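PDB 1IOO: ribonuclease S-F11 from Nicotiana alata, which cleaves RNA as a T2-family ribonuclease of the style and takes part in gametophytic self-incompatibility, by which the plant rejects its own pollen. Local coordinates for residues Leu43-Phe55 with Glu80-Cys94. Numbering follows the deposited sequence.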
loop_
_atom_site.group_PDB
_atom_site.type_symbol
_atom_site.label_atom_id
_atom_site.label_comp_id
_atom_site.label_asym_id
_atom_site.label_seq_id
_atom_site.Cartn_x
_atom_site.Cartn_y
_atom_site.Cartn_z
ATOM N N LEU A 43 15.355 2.844 -2.629
ATOM C CA LEU A 43 15.534 4.232 -2.228
ATOM C C LEU A 43 14.799 4.500 -0.918
ATOM O O LEU A 43 13.614 4.191 -0.799
ATOM C CB LEU A 43 14.986 5.141 -3.328
ATOM C CG LEU A 43 15.225 6.642 -3.226
ATOM C CD1 LEU A 43 16.721 6.916 -3.105
ATOM C CD2 LEU A 43 14.642 7.323 -4.455
ATOM N N HIS A 44 15.500 5.059 0.066
ATOM C CA HIS A 44 14.887 5.329 1.365
ATOM C C HIS A 44 15.747 6.260 2.213
ATOM O O HIS A 44 16.947 6.397 1.980
ATOM C CB HIS A 44 14.664 4.012 2.117
ATOM C CG HIS A 44 15.928 3.263 2.415
ATOM N ND1 HIS A 44 16.641 3.439 3.580
ATOM C CD2 HIS A 44 16.620 2.357 1.684
ATOM C CE1 HIS A 44 17.718 2.674 3.555
ATOM N NE2 HIS A 44 17.730 2.008 2.415
ATOM N N ASN A 45 15.116 6.890 3.202
ATOM C CA ASN A 45 15.799 7.804 4.112
ATOM C C ASN A 45 16.653 8.807 3.352
ATOM O O ASN A 45 17.850 8.949 3.611
ATOM C CB ASN A 45 16.668 7.023 5.099
ATOM C CG ASN A 45 15.853 6.132 6.013
ATOM O OD1 ASN A 45 15.997 4.908 6.005
ATOM N ND2 ASN A 45 14.983 6.744 6.807
ATOM N N CYS A 46 16.026 9.505 2.413
ATOM C CA CYS A 46 16.708 10.507 1.616
ATOM C C CYS A 46 16.950 11.773 2.433
ATOM O O CYS A 46 16.165 12.112 3.319
ATOM C CB CYS A 46 15.874 10.806 0.363
ATOM S SG CYS A 46 15.708 9.351 -0.735
ATOM N N LYS A 47 18.055 12.456 2.151
ATOM C CA LYS A 47 18.390 13.678 2.867
ATOM C C LYS A 47 18.048 14.909 2.038
ATOM O O LYS A 47 18.095 14.875 0.810
ATOM C CB LYS A 47 19.879 13.691 3.231
ATOM C CG LYS A 47 20.324 12.493 4.058
ATOM C CD LYS A 47 19.562 12.395 5.374
ATOM C CE LYS A 47 19.954 11.137 6.139
ATOM N NZ LYS A 47 19.225 11.012 7.433
ATOM N N PRO A 48 17.693 16.017 2.706
ATOM C CA PRO A 48 17.628 16.075 4.166
ATOM C C PRO A 48 16.308 15.541 4.703
ATOM O O PRO A 48 15.304 15.501 3.987
ATOM C CB PRO A 48 17.794 17.562 4.449
ATOM C CG PRO A 48 17.027 18.173 3.318
ATOM C CD PRO A 48 17.494 17.355 2.122
ATOM N N LYS A 49 16.319 15.112 5.960
ATOM C CA LYS A 49 15.113 14.630 6.608
ATOM C C LYS A 49 14.085 15.750 6.685
ATOM O O LYS A 49 14.367 16.824 7.219
ATOM C CB LYS A 49 15.450 14.130 8.013
ATOM C CG LYS A 49 16.409 12.952 8.017
ATOM C CD LYS A 49 17.217 12.869 9.304
ATOM C CE LYS A 49 16.328 12.819 10.531
ATOM N NZ LYS A 49 17.131 12.581 11.765
ATOM N N PRO A 50 12.887 15.525 6.130
ATOM C CA PRO A 50 11.814 16.523 6.126
ATOM C C PRO A 50 11.057 16.613 7.450
ATOM O O PRO A 50 10.670 15.598 8.026
ATOM C CB PRO A 50 10.924 16.045 4.991
ATOM C CG PRO A 50 11.001 14.552 5.154
ATOM C CD PRO A 50 12.473 14.306 5.408
ATOM N N THR A 51 10.843 17.836 7.925
ATOM C CA THR A 51 10.109 18.038 9.166
ATOM C C THR A 51 8.655 17.625 9.000
ATOM O O THR A 51 8.022 17.939 7.995
ATOM C CB THR A 51 10.154 19.508 9.639
ATOM O OG1 THR A 51 9.822 20.380 8.551
ATOM C CG2 THR A 51 11.531 19.848 10.185
ATOM N N TYR A 52 8.136 16.899 9.983
ATOM C CA TYR A 52 6.758 16.440 9.931
ATOM C C TYR A 52 5.864 17.298 10.807
ATOM O O TYR A 52 6.168 17.539 11.974
ATOM C CB TYR A 52 6.657 14.988 10.405
ATOM C CG TYR A 52 5.255 14.400 10.328
ATOM C CD1 TYR A 52 4.774 13.841 9.142
ATOM C CD2 TYR A 52 4.410 14.417 11.436
ATOM C CE1 TYR A 52 3.487 13.312 9.066
ATOM C CE2 TYR A 52 3.124 13.892 11.370
ATOM C CZ TYR A 52 2.672 13.341 10.185
ATOM O OH TYR A 52 1.404 12.820 10.116
ATOM N N SER A 53 4.772 17.778 10.222
ATOM C CA SER A 53 3.779 18.552 10.943
ATOM C C SER A 53 2.545 17.699 11.171
ATOM O O SER A 53 2.115 16.981 10.274
ATOM C CB SER A 53 3.403 19.801 10.148
ATOM O OG SER A 53 4.546 20.606 9.930
ATOM N N TYR A 54 1.983 17.754 12.372
ATOM C CA TYR A 54 0.830 16.930 12.681
ATOM C C TYR A 54 -0.428 17.419 11.974
ATOM O O TYR A 54 -0.779 18.597 12.035
ATOM C CB TYR A 54 0.647 16.841 14.202
ATOM C CG TYR A 54 1.850 16.197 14.866
ATOM C CD1 TYR A 54 2.985 16.949 15.182
ATOM C CD2 TYR A 54 1.888 14.823 15.100
ATOM C CE1 TYR A 54 4.131 16.345 15.714
ATOM C CE2 TYR A 54 3.029 14.210 15.628
ATOM C CZ TYR A 54 4.144 14.977 15.931
ATOM O OH TYR A 54 5.274 14.376 16.441
ATOM N N PHE A 55 -1.089 16.498 11.281
ATOM C CA PHE A 55 -2.314 16.803 10.551
ATOM C C PHE A 55 -3.495 17.014 11.495
ATOM O O PHE A 55 -3.533 16.482 12.607
ATOM C CB PHE A 55 -2.665 15.665 9.588
ATOM C CG PHE A 55 -1.734 15.549 8.407
ATOM C CD1 PHE A 55 -0.954 14.407 8.226
ATOM C CD2 PHE A 55 -1.669 16.561 7.452
ATOM C CE1 PHE A 55 -0.123 14.270 7.111
ATOM C CE2 PHE A 55 -0.843 16.435 6.334
ATOM C CZ PHE A 55 -0.070 15.285 6.162
ATOM N N GLU A 80 -0.453 11.371 17.819
ATOM C CA GLU A 80 0.989 11.309 17.595
ATOM C C GLU A 80 1.359 10.876 16.176
ATOM O O GLU A 80 2.518 11.000 15.776
ATOM C CB GLU A 80 1.644 10.410 18.642
ATOM C CG GLU A 80 1.335 10.826 20.080
ATOM C CD GLU A 80 1.515 12.316 20.326
ATOM O OE1 GLU A 80 2.498 12.894 19.824
ATOM O OE2 GLU A 80 0.674 12.910 21.031
ATOM N N GLN A 81 0.393 10.339 15.433
ATOM C CA GLN A 81 0.597 9.973 14.021
ATOM C C GLN A 81 1.965 9.298 13.782
ATOM O O GLN A 81 2.708 9.663 12.867
ATOM C CB GLN A 81 0.464 11.266 13.199
ATOM C CG GLN A 81 -0.873 11.969 13.499
ATOM C CD GLN A 81 -1.048 13.334 12.872
ATOM O OE1 GLN A 81 -0.360 13.707 11.922
ATOM N NE2 GLN A 81 -2.002 14.090 13.404
ATOM N N PRO A 82 2.266 8.240 14.539
ATOM C CA PRO A 82 3.545 7.536 14.415
ATOM C C PRO A 82 3.867 6.921 13.055
ATOM O O PRO A 82 4.997 7.029 12.577
ATOM C CB PRO A 82 3.470 6.495 15.527
ATOM C CG PRO A 82 2.013 6.177 15.586
ATOM C CD PRO A 82 1.361 7.533 15.466
ATOM N N SER A 83 2.893 6.268 12.433
ATOM C CA SER A 83 3.150 5.610 11.161
ATOM C C SER A 83 3.234 6.595 10.014
ATOM O O SER A 83 4.073 6.441 9.128
ATOM C CB SER A 83 2.104 4.534 10.885
ATOM O OG SER A 83 2.187 3.544 11.892
ATOM N N TRP A 84 2.363 7.601 10.011
ATOM C CA TRP A 84 2.418 8.606 8.964
ATOM C C TRP A 84 3.749 9.340 9.011
ATOM O O TRP A 84 4.365 9.590 7.974
ATOM C CB TRP A 84 1.259 9.599 9.090
ATOM C CG TRP A 84 -0.075 8.932 8.994
ATOM C CD1 TRP A 84 -0.369 7.776 8.310
ATOM C CD2 TRP A 84 -1.295 9.338 9.636
ATOM N NE1 TRP A 84 -1.688 7.439 8.503
ATOM C CE2 TRP A 84 -2.278 8.376 9.308
ATOM C CE3 TRP A 84 -1.651 10.417 10.459
ATOM C CZ2 TRP A 84 -3.594 8.457 9.776
ATOM C CZ3 TRP A 84 -2.968 10.497 10.928
ATOM C CH2 TRP A 84 -3.919 9.519 10.581
ATOM N N LYS A 85 4.200 9.667 10.220
ATOM C CA LYS A 85 5.476 10.351 10.384
ATOM C C LYS A 85 6.628 9.482 9.886
ATOM O O LYS A 85 7.491 9.945 9.147
ATOM C CB LYS A 85 5.732 10.716 11.854
ATOM C CG LYS A 85 7.080 11.421 12.046
ATOM C CD LYS A 85 7.493 11.547 13.508
ATOM C CE LYS A 85 6.610 12.494 14.275
ATOM N NZ LYS A 85 7.193 12.724 15.628
ATOM N N TYR A 86 6.634 8.217 10.289
ATOM C CA TYR A 86 7.697 7.307 9.880
ATOM C C TYR A 86 7.747 7.167 8.363
ATOM O O TYR A 86 8.816 7.247 7.753
ATOM C CB TYR A 86 7.486 5.930 10.508
ATOM C CG TYR A 86 8.582 4.946 10.193
ATOM C CD1 TYR A 86 9.905 5.209 10.557
ATOM C CD2 TYR A 86 8.303 3.745 9.551
ATOM C CE1 TYR A 86 10.920 4.292 10.291
ATOM C CE2 TYR A 86 9.311 2.819 9.281
ATOM C CZ TYR A 86 10.614 3.098 9.656
ATOM O OH TYR A 86 11.610 2.174 9.424
ATOM N N GLN A 87 6.582 6.977 7.753
ATOM C CA GLN A 87 6.502 6.808 6.308
ATOM C C GLN A 87 6.946 8.067 5.576
ATOM O O GLN A 87 7.581 7.988 4.525
ATOM C CB GLN A 87 5.073 6.428 5.897
ATOM C CG GLN A 87 4.671 5.020 6.344
ATOM C CD GLN A 87 5.490 3.922 5.674
ATOM O OE1 GLN A 87 5.802 2.905 6.293
ATOM N NE2 GLN A 87 5.824 4.113 4.404
ATOM N N TYR A 88 6.619 9.228 6.134
ATOM C CA TYR A 88 7.006 10.490 5.510
ATOM C C TYR A 88 8.520 10.687 5.542
ATOM O O TYR A 88 9.125 11.082 4.548
ATOM C CB TYR A 88 6.331 11.674 6.205
ATOM C CG TYR A 88 6.636 12.992 5.533
ATOM C CD1 TYR A 88 6.294 13.198 4.199
ATOM C CD2 TYR A 88 7.274 14.025 6.222
ATOM C CE1 TYR A 88 6.577 14.395 3.558
ATOM C CE2 TYR A 88 7.566 15.234 5.589
ATOM C CZ TYR A 88 7.211 15.408 4.255
ATOM O OH TYR A 88 7.479 16.599 3.614
ATOM N N ILE A 89 9.131 10.416 6.689
ATOM C CA ILE A 89 10.568 10.593 6.828
ATOM C C ILE A 89 11.351 9.558 6.021
ATOM O O ILE A 89 12.355 9.885 5.390
ATOM C CB ILE A 89 10.982 10.535 8.312
ATOM C CG1 ILE A 89 10.418 11.764 9.026
ATOM C CG2 ILE A 89 12.499 10.481 8.448
ATOM C CD1 ILE A 89 10.618 11.763 10.504
ATOM N N LYS A 90 10.877 8.318 6.013
ATOM C CA LYS A 90 11.588 7.258 5.308
ATOM C C LYS A 90 11.352 7.290 3.793
ATOM O O LYS A 90 12.276 7.039 3.018
ATOM C CB LYS A 90 11.171 5.891 5.858
ATOM C CG LYS A 90 11.929 4.722 5.245
ATOM C CD LYS A 90 11.530 3.402 5.889
ATOM C CE LYS A 90 12.353 2.251 5.339
ATOM N NZ LYS A 90 12.024 0.969 6.020
ATOM N N HIS A 91 10.131 7.595 3.366
ATOM C CA HIS A 91 9.817 7.564 1.938
ATOM C C HIS A 91 9.469 8.932 1.372
ATOM O O HIS A 91 9.907 9.279 0.275
ATOM C CB HIS A 91 8.690 6.560 1.698
ATOM C CG HIS A 91 9.103 5.145 1.956
ATOM N ND1 HIS A 91 10.020 4.487 1.162
ATOM C CD2 HIS A 91 8.771 4.280 2.944
ATOM C CE1 HIS A 91 10.235 3.279 1.652
ATOM N NE2 HIS A 91 9.490 3.129 2.733
ATOM N N GLY A 92 8.671 9.705 2.099
ATOM C CA GLY A 92 8.314 11.022 1.600
ATOM C C GLY A 92 9.542 11.875 1.340
ATOM O O GLY A 92 9.546 12.768 0.494
ATOM N N SER A 93 10.604 11.583 2.081
ATOM C CA SER A 93 11.857 12.327 1.958
ATOM C C SER A 93 12.515 12.132 0.590
ATOM O O SER A 93 13.402 12.895 0.207
ATOM C CB SER A 93 12.832 11.855 3.036
ATOM O OG SER A 93 13.119 10.468 2.885
ATOM N N CYS A 94 12.065 11.131 -0.158
ATOM C CA CYS A 94 12.685 10.822 -1.439
ATOM C C CYS A 94 11.967 11.458 -2.639
ATOM O O CYS A 94 12.346 11.210 -3.785
ATOM C CB CYS A 94 12.775 9.310 -1.594
ATOM S SG CYS A 94 13.866 8.555 -0.346
HETATM O O HOH W 1 11.343 5.667 -0.876
HETATM O O HOH W 2 14.930 11.089 5.668
HETATM O O HOH W 3 8.181 18.698 4.921
#
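Tyr52 lies with one ring face over the backbone of helix 82-92: Lys85 CA sits 3.8 Å from the ring centroid and 14° off its normal, a CH-pi contact. With CG anti to the backbone N (chi1 -177°), the ring lies over Lys85, its CD1 edge at Tyr88 and its hydroxyl beside Gln81 and Trp84 CB. The Gln81 amide stands nearly perpendicular to this ring, planes 86° apart. Its OE1 takes two in-plane lone-pair bonds, from Tyr52 OH at 2.7 Å and from Phe55 N at 3.0 Å, while its NE2 donates to Phe55 O at 2.9 Å. The amide thus pairs with both backbone polar atoms of Phe55, and with Arg78 O as a further NE2 partner its rotation is fixed at the helix N-cap. Lys85, its chain bent at the third torsion, swings NZ onto Tyr54 OH at 2.7 Å.

Further along, the Pro50 ring and the Tyr88 side chain run in opposite directions, Pro50 CB and CG both meeting Tyr88 CE2, and Pro50 CD presses tightly on Ser93 CB. The Cys46-Cys94 disulfide ties the loop covalently to Cys94, near the C-terminal end of helix 82-92. Beside it, Asn45 N donates to Lys90 O at 2.8 Å, and a water bridges Leu43 O to ND1 of His91, the catalytic proton acceptor. The loop thus covers the helix carrying His91, Lys90 (probably RNA-binding) and Gln87 (probably active-site).

This extended loop between strand 30-37 and helix 57-66 runs antiparallel along helix 82-92. His91 stacks on Trp35 of that strand, Trp84 packs against helix 57-66, and Phe55 and Tyr88 touch helix 101-113.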